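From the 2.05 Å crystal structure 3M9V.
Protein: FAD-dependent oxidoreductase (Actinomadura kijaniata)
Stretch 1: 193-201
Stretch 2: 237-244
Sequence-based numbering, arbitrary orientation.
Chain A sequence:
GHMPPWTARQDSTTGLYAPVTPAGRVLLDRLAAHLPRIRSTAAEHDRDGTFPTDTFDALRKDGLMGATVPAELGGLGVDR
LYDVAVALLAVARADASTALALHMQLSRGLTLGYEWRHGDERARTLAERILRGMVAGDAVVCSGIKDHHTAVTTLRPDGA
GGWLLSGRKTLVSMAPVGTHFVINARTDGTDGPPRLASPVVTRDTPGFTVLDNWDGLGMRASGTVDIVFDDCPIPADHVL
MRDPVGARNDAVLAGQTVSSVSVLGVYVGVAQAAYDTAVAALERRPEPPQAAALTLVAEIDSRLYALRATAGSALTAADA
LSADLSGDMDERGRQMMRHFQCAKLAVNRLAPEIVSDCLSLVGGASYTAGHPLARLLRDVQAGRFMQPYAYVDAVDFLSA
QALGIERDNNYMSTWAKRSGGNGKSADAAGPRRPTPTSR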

# COMPACT_ATOMS: atom_id res chain seq x y z
N PRO A 193 -38.41 23.42 22.81
CA PRO A 193 -37.35 22.46 23.10
C PRO A 193 -36.10 22.95 22.39
O PRO A 193 -36.20 23.78 21.47
CB PRO A 193 -37.85 21.19 22.42
CG PRO A 193 -38.66 21.68 21.26
CD PRO A 193 -39.03 23.13 21.50
N PRO A 194 -34.92 22.44 22.79
CA PRO A 194 -33.68 23.01 22.28
C PRO A 194 -33.67 23.01 20.75
O PRO A 194 -34.16 22.06 20.13
CB PRO A 194 -32.60 22.07 22.82
CG PRO A 194 -33.24 21.24 23.88
CD PRO A 194 -34.71 21.21 23.57
N ARG A 195 -33.14 24.07 20.16
CA ARG A 195 -32.93 24.13 18.72
C ARG A 195 -31.50 24.55 18.44
O ARG A 195 -30.84 25.14 19.30
CB ARG A 195 -33.84 25.18 18.10
CG ARG A 195 -34.87 25.66 19.10
CD ARG A 195 -36.21 25.78 18.42
NE ARG A 195 -36.14 26.60 17.21
CZ ARG A 195 -36.39 26.15 15.98
NH1 ARG A 195 -36.72 24.89 15.76
NH2 ARG A 195 -36.31 27.01 14.97
N LEU A 196 -31.05 24.26 17.23
CA LEU A 196 -29.74 24.66 16.75
C LEU A 196 -29.93 26.06 16.20
O LEU A 196 -30.98 26.39 15.63
CB LEU A 196 -29.29 23.72 15.63
CG LEU A 196 -29.21 22.28 16.14
CD1 LEU A 196 -29.37 21.32 14.97
CD2 LEU A 196 -27.92 22.02 16.90
N ALA A 197 -28.91 26.89 16.40
CA ALA A 197 -29.01 28.31 16.07
C ALA A 197 -27.63 28.73 15.59
O ALA A 197 -26.61 28.22 16.05
CB ALA A 197 -29.40 29.12 17.29
N SER A 198 -27.62 29.67 14.65
CA SER A 198 -26.33 30.22 14.25
C SER A 198 -26.24 31.70 14.60
O SER A 198 -26.49 32.55 13.76
CB SER A 198 -26.16 30.02 12.74
OG SER A 198 -26.08 28.64 12.48
N PRO A 199 -25.87 32.02 15.84
CA PRO A 199 -25.69 33.44 16.12
C PRO A 199 -24.46 33.98 15.39
O PRO A 199 -23.48 33.25 15.21
CB PRO A 199 -25.47 33.46 17.63
CG PRO A 199 -25.01 32.13 18.01
CD PRO A 199 -25.61 31.17 17.01
N VAL A 200 -24.49 35.24 14.97
CA VAL A 200 -23.30 35.87 14.41
C VAL A 200 -22.77 36.86 15.45
O VAL A 200 -23.49 37.81 15.78
CB VAL A 200 -23.64 36.61 13.10
CG1 VAL A 200 -22.45 37.40 12.60
CG2 VAL A 200 -24.10 35.63 12.02
N VAL A 201 -21.56 36.66 15.96
CA VAL A 201 -20.91 37.56 16.89
C VAL A 201 -19.85 38.41 16.19
O VAL A 201 -19.15 37.92 15.30
CB VAL A 201 -20.48 36.82 18.19
CG1 VAL A 201 -19.94 35.44 17.94
CG2 VAL A 201 -19.60 37.63 19.16
N ASP A 237 -31.94 39.61 15.71
CA ASP A 237 -31.80 39.58 14.27
C ASP A 237 -30.36 39.27 13.84
O ASP A 237 -29.97 39.51 12.69
CB ASP A 237 -32.25 40.92 13.69
CG ASP A 237 -31.36 42.07 14.12
OD1 ASP A 237 -30.42 41.89 14.93
OD2 ASP A 237 -31.62 43.20 13.64
N HIS A 238 -29.56 38.81 14.79
CA HIS A 238 -28.22 38.33 14.47
C HIS A 238 -28.09 36.84 14.75
O HIS A 238 -26.99 36.30 14.93
CB HIS A 238 -27.18 39.09 15.28
CG HIS A 238 -26.96 40.47 14.75
ND1 HIS A 238 -25.91 41.26 15.15
CD2 HIS A 238 -27.66 41.19 13.85
CE1 HIS A 238 -25.97 42.42 14.51
NE2 HIS A 238 -27.02 42.39 13.70
N VAL A 239 -29.25 36.19 14.77
CA VAL A 239 -29.34 34.77 15.06
C VAL A 239 -30.13 34.05 13.96
O VAL A 239 -31.30 34.39 13.76
CB VAL A 239 -30.02 34.55 16.41
CG1 VAL A 239 -30.18 33.07 16.68
CG2 VAL A 239 -29.16 35.20 17.50
N LEU A 240 -29.50 33.11 13.26
CA LEU A 240 -30.24 32.21 12.37
C LEU A 240 -30.63 30.94 13.12
O LEU A 240 -29.79 30.07 13.35
CB LEU A 240 -29.40 31.87 11.13
CG LEU A 240 -28.60 32.95 10.39
CD1 LEU A 240 -27.29 32.34 9.90
CD2 LEU A 240 -29.30 33.58 9.20
N MET A 241 -31.89 30.81 13.53
CA MET A 241 -32.37 29.59 14.17
C MET A 241 -32.41 28.40 13.21
O MET A 241 -33.04 28.49 12.16
CB MET A 241 -33.79 29.82 14.69
CG MET A 241 -33.87 30.90 15.75
SD MET A 241 -33.24 30.32 17.34
CE MET A 241 -34.10 28.74 17.41
N ARG A 242 -31.78 27.29 13.53
CA ARG A 242 -31.91 26.11 12.67
C ARG A 242 -33.00 25.20 13.25
O ARG A 242 -33.99 25.70 13.77
CB ARG A 242 -30.58 25.37 12.56
CG ARG A 242 -29.40 26.25 12.15
CD ARG A 242 -29.69 27.09 10.92
NE ARG A 242 -28.47 27.79 10.52
CZ ARG A 242 -28.32 28.53 9.42
NH1 ARG A 242 -29.30 28.71 8.56
NH2 ARG A 242 -27.15 29.12 9.18
N ASP A 243 -32.85 23.88 13.21
CA ASP A 243 -33.91 23.09 13.83
C ASP A 243 -33.54 22.42 15.16
O ASP A 243 -32.41 22.58 15.63
CB ASP A 243 -34.60 22.09 12.89
CG ASP A 243 -33.71 21.63 11.75
OD1 ASP A 243 -33.95 22.08 10.61
OD2 ASP A 243 -32.78 20.83 11.98
N PRO A 244 -34.51 21.72 15.76
CA PRO A 244 -34.44 20.96 17.00
C PRO A 244 -33.07 20.54 17.52
O PRO A 244 -32.64 19.41 17.34
CB PRO A 244 -35.35 19.78 16.68
CG PRO A 244 -36.48 20.47 15.92
CD PRO A 244 -35.89 21.68 15.23
O HOH W 1 -24.37 40.28 16.96

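The most unusual feature of this contact is a very short hydrogen bond, with Arg242 N only 2.4 Å from Leu196 O and an N-H...O angle of 142°. It extends, just past the end of strand 239-241, the antiparallel pairing of that strand with strand 196-201, whose axes approach to 4.3 Å. The ladder is continued by Leu196 N to Asp243 O (2.7 Å), by the reciprocal pair Ser198 N to Leu240 O (2.6 Å) and Leu240 N to Ser198 O (3.1 Å), and by Val200 N to His238 O (2.7 Å). Pro199 has no amide hydrogen to give, but it sits opposite Val239 in a non-hydrogen-bonded pair, where none is required of it across the strands; its CA instead makes a CA-H...O contact with His238 O at 3.4 Å.

Side chains divide between the two faces of the sheet. Ala197, Pro199, Val239 and Met241 share one face, where Ala197 CB lies 4.1 Å from Val239 CG1 and 4.0 Å from Met241 SD, and Pro199 CB lies 4.1 Å from Val239 CG2. The small or compact Ala197, Pro199 and Val239 are buried here, while the longer Met241 lies at the partly exposed margin. On the face of Ser198 and Leu240, the buried Ser198 hydroxyl accepts a hydrogen bond from Arg242, NE to OG 3.2 Å, near the guanidinium plane. The other guanidinium nitrogens of Arg242 are satisfied elsewhere in the structure.

Toward Arg195, which precedes strand 196-201, the contact becomes more exposed. The Arg195 guanidinium carries Arg242 O over one face; although NH2 of Arg195 is 2.9 Å from this oxygen, the angle is too poor for a hydrogen bond. Met241, with all three chi angles m, brings its CE to 3.0 Å from Arg195 NE, a tight approach. At the other end, a water links Val200 O (2.9 Å) to His238 ND1 (2.6 Å). Together the stretches bury 720 Å².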